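Local coordinates for DNA repair protein RAD14 (Saccharomyces cerevisiae, PDB 5A3D) that recognises damaged, kinked DNA in nucleotide excision repair through this zinc-containing DNA-binding domain and is required for the incision step, at residues Y37-K42 and M78-R83; D48-D53 and E98-E103. One frame throughout, in Å; residues are numbered along the deposited sequence.

Interaction 1 of 2, residues Y37-K42 and M78-R83; sequences YALLTK and MQLFVR. With nucleotides of chain D.
Leu40 and Phe81 form the antiparallel hydrogen-bonded pair that joins strand 39-41 to strand 78-82, the segment directions lying 139° apart. Leu40 N reaches Phe81 O at 2.7 Å, and the return bond from Phe81 N to Leu40 O measures 2.8 Å. Beyond them, Arg83 N meets Ala38 O at 2.9 Å, while Lys42 N gives Gln79 O a weak bond. Strand 39-41 is an outer strand of the small antiparallel sheet of the XPA-type DNA-binding domain, with 78-82 in the middle, hydrogen-bonded also to strand 65-67. Leu39 and Leu80 share one face, where Leu80 CD1 lies 3.8 Å from N1 of DG1 of chain D. On the opposite face Leu40 lays CD2 over one face of the Arg83 guanidinium, toward its rim and 3.8 Å from NH2; Arg83 NH1 pairs with Tyr49 OH. The Phe81 ring edge meets backbone Leu40 O in plane. Gln79 N donates almost straight (174°) to OP1 of DG3 of chain D, at 2.8 Å. The Lys42 side chain, extended beyond CG, runs beside that of Gln79 and brings NZ 2.7 Å from OP2 of DA4 of chain D; Asn57 is its second partner.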
loop_
_atom_site.group_PDB
_atom_site.type_symbol
_atom_site.label_atom_id
_atom_site.label_comp_id
_atom_site.label_asym_id
_atom_site.label_seq_id
_atom_site.Cartn_x
_atom_site.Cartn_y
_atom_site.Cartn_z
ATOM N N TYR B 37 25.471 4.037 16.844
ATOM C CA TYR B 37 24.915 2.798 17.234
ATOM C C TYR B 37 23.521 2.823 17.823
ATOM O O TYR B 37 22.989 1.816 18.208
ATOM C CB TYR B 37 25.901 2.055 18.133
ATOM C CG TYR B 37 27.250 1.841 17.498
ATOM C CD1 TYR B 37 27.378 1.135 16.325
ATOM C CD2 TYR B 37 28.384 2.432 18.012
ATOM C CE1 TYR B 37 28.610 0.924 15.705
ATOM C CE2 TYR B 37 29.622 2.204 17.405
ATOM C CZ TYR B 37 29.735 1.499 16.226
ATOM O OH TYR B 37 30.976 1.268 15.650
ATOM N N ALA B 38 22.964 3.980 17.936
ATOM C CA ALA B 38 21.660 4.086 18.552
ATOM C C ALA B 38 20.620 3.350 17.722
ATOM O O ALA B 38 20.684 3.357 16.505
ATOM C CB ALA B 38 21.197 5.539 18.564
ATOM N N LEU B 39 19.591 2.880 18.377
ATOM C CA LEU B 39 18.507 2.192 17.651
ATOM C C LEU B 39 17.351 3.179 17.532
ATOM O O LEU B 39 17.094 3.989 18.433
ATOM C CB LEU B 39 18.127 0.932 18.307
ATOM C CG LEU B 39 19.205 -0.126 18.542
ATOM C CD1 LEU B 39 18.584 -1.369 19.183
ATOM C CD2 LEU B 39 19.941 -0.478 17.233
ATOM N N LEU B 40 16.777 3.207 16.329
ATOM C CA LEU B 40 15.769 4.187 15.955
ATOM C C LEU B 40 14.539 3.393 15.580
ATOM O O LEU B 40 14.600 2.379 14.873
ATOM C CB LEU B 40 16.215 4.929 14.710
ATOM C CG LEU B 40 17.518 5.732 14.810
ATOM C CD1 LEU B 40 17.789 6.388 13.465
ATOM C CD2 LEU B 40 17.301 6.738 15.879
ATOM N N THR B 41 13.402 3.863 16.014
ATOM C CA THR B 41 12.174 3.247 15.557
ATOM C C THR B 41 11.943 3.547 14.100
ATOM O O THR B 41 12.481 4.463 13.487
ATOM C CB THR B 41 10.978 3.730 16.387
ATOM O OG1 THR B 41 10.765 5.102 16.057
ATOM C CG2 THR B 41 11.192 3.568 17.856
ATOM N N LYS B 42 11.018 2.790 13.537
ATOM C CA LYS B 42 10.537 3.032 12.235
ATOM C C LYS B 42 9.992 4.478 12.065
ATOM O O LYS B 42 10.400 5.161 11.154
ATOM C CB LYS B 42 9.556 1.980 11.820
ATOM C CG LYS B 42 9.362 2.023 10.271
ATOM C CD LYS B 42 8.332 1.089 9.883
ATOM C CE LYS B 42 8.403 0.841 8.417
ATOM N NZ LYS B 42 7.310 -0.044 8.137
ATOM N N MET B 78 6.965 -3.167 16.915
ATOM C CA MET B 78 7.950 -2.104 16.813
ATOM C C MET B 78 9.110 -2.570 15.991
ATOM O O MET B 78 9.553 -3.722 16.111
ATOM C CB MET B 78 8.385 -1.714 18.229
ATOM C CG MET B 78 9.413 -0.581 18.235
ATOM S SD MET B 78 9.662 0.175 19.880
ATOM C CE MET B 78 10.175 -1.226 20.889
ATOM N N GLN B 79 9.680 -1.666 15.200
ATOM C CA GLN B 79 10.855 -1.967 14.336
ATOM C C GLN B 79 12.015 -0.991 14.635
ATOM O O GLN B 79 11.800 0.190 14.620
ATOM C CB GLN B 79 10.477 -1.925 12.865
ATOM C CG GLN B 79 9.400 -3.016 12.522
ATOM C CD GLN B 79 8.905 -2.933 11.095
ATOM O OE1 GLN B 79 9.271 -2.043 10.345
ATOM N NE2 GLN B 79 8.104 -3.924 10.689
ATOM N N LEU B 80 13.178 -1.531 14.956
ATOM C CA LEU B 80 14.340 -0.777 15.414
ATOM C C LEU B 80 15.450 -0.969 14.350
ATOM O O LEU B 80 15.807 -2.084 13.963
ATOM C CB LEU B 80 14.800 -1.161 16.782
ATOM C CG LEU B 80 13.729 -1.017 17.922
ATOM C CD1 LEU B 80 14.261 -1.589 19.202
ATOM C CD2 LEU B 80 13.438 0.443 18.055
ATOM N N PHE B 81 15.978 0.133 13.965
ATOM C CA PHE B 81 17.020 0.254 12.882
ATOM C C PHE B 81 18.283 0.895 13.536
ATOM O O PHE B 81 18.124 1.717 14.455
ATOM C CB PHE B 81 16.538 1.112 11.747
ATOM C CG PHE B 81 15.351 0.563 11.061
ATOM C CD1 PHE B 81 14.093 0.770 11.605
ATOM C CD2 PHE B 81 15.468 -0.173 9.880
ATOM C CE1 PHE B 81 12.953 0.320 10.932
ATOM C CE2 PHE B 81 14.297 -0.671 9.258
ATOM C CZ PHE B 81 13.047 -0.418 9.794
ATOM N N VAL B 82 19.456 0.517 13.037
ATOM C CA VAL B 82 20.735 1.069 13.613
ATOM C C VAL B 82 21.055 2.368 12.862
ATOM O O VAL B 82 21.031 2.449 11.599
ATOM C CB VAL B 82 21.933 0.064 13.740
ATOM C CG1 VAL B 82 22.538 -0.370 12.426
ATOM C CG2 VAL B 82 23.003 0.620 14.686
ATOM N N ARG B 83 21.400 3.367 13.661
ATOM C CA ARG B 83 21.610 4.677 13.118
ATOM C C ARG B 83 22.597 4.641 11.959
ATOM O O ARG B 83 22.327 5.269 10.959
ATOM C CB ARG B 83 21.983 5.727 14.151
ATOM C CG ARG B 83 22.108 7.055 13.439
ATOM C CD ARG B 83 22.464 8.201 14.322
ATOM N NE ARG B 83 21.665 8.452 15.465
ATOM C CZ ARG B 83 20.543 9.148 15.427
ATOM N NH1 ARG B 83 20.089 9.584 14.246
ATOM N NH2 ARG B 83 19.879 9.400 16.558
ATOM P P DG D 3 7.599 2.006 15.280
ATOM O OP1 DG D 3 8.623 0.962 14.967
ATOM O OP2 DG D 3 7.817 3.383 14.885
ATOM O "O5'" DG D 3 6.203 1.524 14.671
ATOM C "C5'" DG D 3 5.696 0.228 14.979
ATOM C "C4'" DG D 3 4.597 -0.129 14.000
ATOM O "O4'" DG D 3 3.393 0.622 14.293
ATOM C "C3'" DG D 3 4.898 0.131 12.532
ATOM O "O3'" DG D 3 4.259 -1.016 11.990
ATOM C "C2'" DG D 3 4.252 1.489 12.282
ATOM C "C1'" DG D 3 3.046 1.471 13.216
ATOM N N9 DG D 3 2.602 2.743 13.785
ATOM C C8 DG D 3 3.374 3.762 14.286
ATOM N N7 DG D 3 2.672 4.731 14.801
ATOM C C5 DG D 3 1.356 4.344 14.596
ATOM C C6 DG D 3 0.152 4.985 14.947
ATOM O O6 DG D 3 -0.002 6.079 15.490
ATOM N N1 DG D 3 -0.957 4.248 14.540
ATOM C C2 DG D 3 -0.908 3.020 13.930
ATOM N N2 DG D 3 -2.087 2.440 13.662
ATOM N N3 DG D 3 0.211 2.388 13.646
ATOM C C4 DG D 3 1.297 3.100 14.008
ATOM O "O5'" DG D 1 7.591 4.756 25.881
ATOM C "C5'" DG D 1 8.155 3.778 24.978
ATOM C "C4'" DG D 1 9.093 4.462 24.008
ATOM O "O4'" DG D 1 10.519 4.425 24.274
ATOM C "C3'" DG D 1 8.871 4.445 22.494
ATOM O "O3'" DG D 1 8.212 5.651 22.039
ATOM C "C2'" DG D 1 10.270 4.269 21.912
ATOM C "C1'" DG D 1 11.203 4.013 23.100
ATOM N N9 DG D 1 11.568 2.608 23.249
ATOM C C8 DG D 1 10.790 1.579 23.724
ATOM N N7 DG D 1 11.393 0.422 23.687
ATOM C C5 DG D 1 12.630 0.696 23.118
ATOM C C6 DG D 1 13.721 -0.166 22.821
ATOM O O6 DG D 1 13.807 -1.391 22.994
ATOM N N1 DG D 1 14.794 0.535 22.277
ATOM C C2 DG D 1 14.811 1.887 22.032
ATOM N N2 DG D 1 15.945 2.378 21.508
ATOM N N3 DG D 1 13.791 2.698 22.276
ATOM C C4 DG D 1 12.750 2.042 22.833
ATOM P P DA D 4 4.381 -1.338 10.425
ATOM O OP1 DA D 4 4.601 -2.770 10.276
ATOM O OP2 DA D 4 5.269 -0.368 9.838
ATOM O "O5'" DA D 4 2.900 -1.106 9.895
ATOM C "C5'" DA D 4 1.883 -1.912 10.508
ATOM C "C4'" DA D 4 0.541 -1.726 9.843
ATOM O "O4'" DA D 4 -0.034 -0.480 10.276
ATOM C "C3'" DA D 4 0.548 -1.676 8.318
ATOM O "O3'" DA D 4 -0.652 -2.314 7.879
ATOM C "C2'" DA D 4 0.602 -0.184 8.032
ATOM C "C1'" DA D 4 -0.218 0.398 9.170
ATOM N N9 DA D 4 0.165 1.721 9.636
ATOM C C8 DA D 4 1.438 2.201 9.814
ATOM N N7 DA D 4 1.483 3.388 10.363
ATOM C C5 DA D 4 0.152 3.696 10.597
ATOM C C6 DA D 4 -0.467 4.825 11.143
ATOM N N6 DA D 4 0.207 5.883 11.589
ATOM N N1 DA D 4 -1.819 4.845 11.187
ATOM C C2 DA D 4 -2.492 3.782 10.722
ATOM N N3 DA D 4 -2.020 2.647 10.209
ATOM C C4 DA D 4 -0.672 2.667 10.179
#

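Interaction 2 of 2, residues D48-D53 and E98-E103; sequences DYFLTD and EGLDEE
Leu100 divides its two methyls between neighbouring aromatic rings: CD1 lies 3.5 Å from Phe50 CD2, and CD2 lies 3.8 Å from Tyr49 CD1. In both cases the methyl comes to the ring obliquely, and the long directions of the side chains are inclined to each other. The leucine sets CG anti to its backbone N (chi1 174°), and chi2 of 64° then places CD1, the methyl that meets the Phe50 ring. Phe50, whose CB points toward the helix, touches a second residue there, since Glu103 CG lies 3.9 Å from the same Phe50 CD2. The Glu103 carboxylate is turned 74° from the plane of the phenyl ring, and its OE2 forms a salt bridge with Arg107. This contact packs the C-terminal end of helix 42-49 against the long C-terminal helix of the DNA-binding domain. In the turn that ends helix 42-49, Phe50 is the first residue to leave helical geometry, with positive phi. An alanine at Phe50 would remove the ring, and Leu100 CD1 and Glu103 CG would probably lose the phenyl contact, opening a gap beside helix 96-113. Trp94 of helix 83-94 also touches Phe50, and its NE1 donates a hydrogen bond to Tyr49 O. The hydrogen-bond partner of the Tyr49 hydroxyl is Arg83 NH1.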
loop_
_atom_site.group_PDB
_atom_site.type_symbol
_atom_site.label_atom_id
_atom_site.label_comp_id
_atom_site.label_asym_id
_atom_site.label_seq_id
_atom_site.Cartn_x
_atom_site.Cartn_y
_atom_site.Cartn_z
ATOM N N ASP B 48 13.207 11.594 11.039
ATOM C CA ASP B 48 14.570 12.107 11.086
ATOM C C ASP B 48 15.292 12.083 9.737
ATOM O O ASP B 48 16.088 12.976 9.443
ATOM C CB ASP B 48 15.426 11.319 12.078
ATOM C CG ASP B 48 14.970 11.489 13.517
ATOM O OD1 ASP B 48 14.030 12.307 13.764
ATOM O OD2 ASP B 48 15.534 10.717 14.378
ATOM N N TYR B 49 15.033 11.073 8.922
ATOM C CA TYR B 49 15.807 10.876 7.711
ATOM C C TYR B 49 15.004 10.922 6.409
ATOM O O TYR B 49 15.543 10.649 5.319
ATOM C CB TYR B 49 16.596 9.561 7.810
ATOM C CG TYR B 49 17.670 9.630 8.867
ATOM C CD1 TYR B 49 18.846 10.321 8.651
ATOM C CD2 TYR B 49 17.506 8.995 10.077
ATOM C CE1 TYR B 49 19.838 10.364 9.623
ATOM C CE2 TYR B 49 18.479 9.092 11.076
ATOM C CZ TYR B 49 19.647 9.726 10.835
ATOM O OH TYR B 49 20.660 9.807 11.808
ATOM N N PHE B 50 13.717 11.165 6.557
ATOM C CA PHE B 50 12.765 11.210 5.463
ATOM C C PHE B 50 12.761 9.940 4.637
ATOM O O PHE B 50 12.653 9.981 3.414
ATOM C CB PHE B 50 12.992 12.474 4.663
ATOM C CG PHE B 50 13.050 13.707 5.528
ATOM C CD1 PHE B 50 11.972 14.091 6.301
ATOM C CD2 PHE B 50 14.205 14.467 5.582
ATOM C CE1 PHE B 50 12.026 15.214 7.108
ATOM C CE2 PHE B 50 14.280 15.597 6.386
ATOM C CZ PHE B 50 13.184 15.953 7.179
ATOM N N LEU B 51 12.866 8.784 5.305
ATOM C CA LEU B 51 12.870 7.509 4.570
ATOM C C LEU B 51 11.447 7.088 4.471
ATOM O O LEU B 51 10.666 7.390 5.363
ATOM C CB LEU B 51 13.759 6.397 5.238
ATOM C CG LEU B 51 15.232 6.867 5.375
ATOM C CD1 LEU B 51 16.079 5.700 5.894
ATOM C CD2 LEU B 51 15.863 7.468 4.129
ATOM N N THR B 52 11.115 6.350 3.417
ATOM C CA THR B 52 9.696 5.874 3.218
ATOM C C THR B 52 9.425 4.488 3.644
ATOM O O THR B 52 10.344 3.714 3.903
ATOM C CB THR B 52 9.344 5.911 1.730
ATOM O OG1 THR B 52 10.128 4.930 1.056
ATOM C CG2 THR B 52 9.659 7.227 1.190
ATOM N N ASP B 53 8.150 4.130 3.694
ATOM C CA ASP B 53 7.810 2.743 3.966
ATOM C C ASP B 53 8.446 1.757 3.037
ATOM O O ASP B 53 8.977 0.780 3.557
ATOM C CB ASP B 53 6.288 2.452 4.094
ATOM C CG ASP B 53 5.731 2.886 5.373
ATOM O OD1 ASP B 53 6.385 2.747 6.408
ATOM O OD2 ASP B 53 4.580 3.398 5.352
ATOM N N GLU B 98 24.326 17.553 4.201
ATOM C CA GLU B 98 23.933 18.829 3.636
ATOM C C GLU B 98 22.549 18.729 2.981
ATOM O O GLU B 98 21.588 19.406 3.359
ATOM C CB GLU B 98 25.002 19.287 2.616
ATOM C CG GLU B 98 26.388 19.538 3.218
ATOM C CD GLU B 98 27.365 18.332 3.338
ATOM O OE1 GLU B 98 27.037 17.152 2.988
ATOM O OE2 GLU B 98 28.517 18.609 3.820
ATOM N N GLY B 99 22.456 17.862 1.992
ATOM C CA GLY B 99 21.205 17.625 1.300
ATOM C C GLY B 99 20.053 17.276 2.232
ATOM O O GLY B 99 18.919 17.754 2.053
ATOM N N LEU B 100 20.332 16.489 3.260
ATOM C CA LEU B 100 19.290 16.174 4.208
ATOM C C LEU B 100 18.785 17.400 4.938
ATOM O O LEU B 100 17.573 17.550 5.109
ATOM C CB LEU B 100 19.785 15.124 5.210
ATOM C CG LEU B 100 18.882 14.746 6.386
ATOM C CD1 LEU B 100 17.661 14.119 5.754
ATOM C CD2 LEU B 100 19.649 13.827 7.359
ATOM N N ASP B 101 19.723 18.228 5.389
ATOM C CA ASP B 101 19.455 19.544 5.936
ATOM C C ASP B 101 18.569 20.388 4.980
ATOM O O ASP B 101 17.545 20.967 5.409
ATOM C CB ASP B 101 20.812 20.239 6.153
ATOM C CG ASP B 101 20.733 21.477 7.025
ATOM O OD1 ASP B 101 20.361 21.293 8.214
ATOM O OD2 ASP B 101 21.127 22.611 6.549
ATOM N N GLU B 102 18.968 20.430 3.698
ATOM C CA GLU B 102 18.137 21.029 2.633
ATOM C C GLU B 102 16.681 20.527 2.665
ATOM O O GLU B 102 15.724 21.331 2.617
ATOM C CB GLU B 102 18.741 20.765 1.240
ATOM C CG GLU B 102 19.418 21.953 0.556
ATOM C CD GLU B 102 19.908 21.611 -0.862
ATOM O OE1 GLU B 102 19.832 20.391 -1.229
ATOM O OE2 GLU B 102 20.393 22.549 -1.599
ATOM N N GLU B 103 16.514 19.201 2.767
ATOM C CA GLU B 103 15.178 18.616 2.666
ATOM C C GLU B 103 14.349 18.954 3.911
ATOM O O GLU B 103 13.138 19.266 3.808
ATOM C CB GLU B 103 15.285 17.112 2.388
ATOM C CG GLU B 103 13.958 16.361 2.201
ATOM C CD GLU B 103 13.139 16.723 0.961
ATOM O OE1 GLU B 103 13.663 17.270 -0.041
ATOM O OE2 GLU B 103 11.925 16.437 0.980
#

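Overall arrangement
Interaction 1 is a buried contact, its centre about 4 Å from that of the chain, whereas the centre of interaction 2 lies about 13 Å from it, at the surface; the two centres are about 16 Å apart. Strand 39-41 leads directly into helix 42-49, so the element paired in the sheet continues into the one packed on helix 96-113. The joining chemistry differs: backbone hydrogen bonds tie 37-42 to 78-83, while 48-53 and 98-103 meet through apolar side-chain atoms. Three direct links join the contacts: a probable hydrogen bond of 2.5 Å between Arg83 NH1 and Tyr49 OH, packing of Leu40 CD1 on Tyr49 CE2 at 3.7 Å, and a long, weak ion pair between Lys42 NZ and Asp53 OD1 at 3.4 Å.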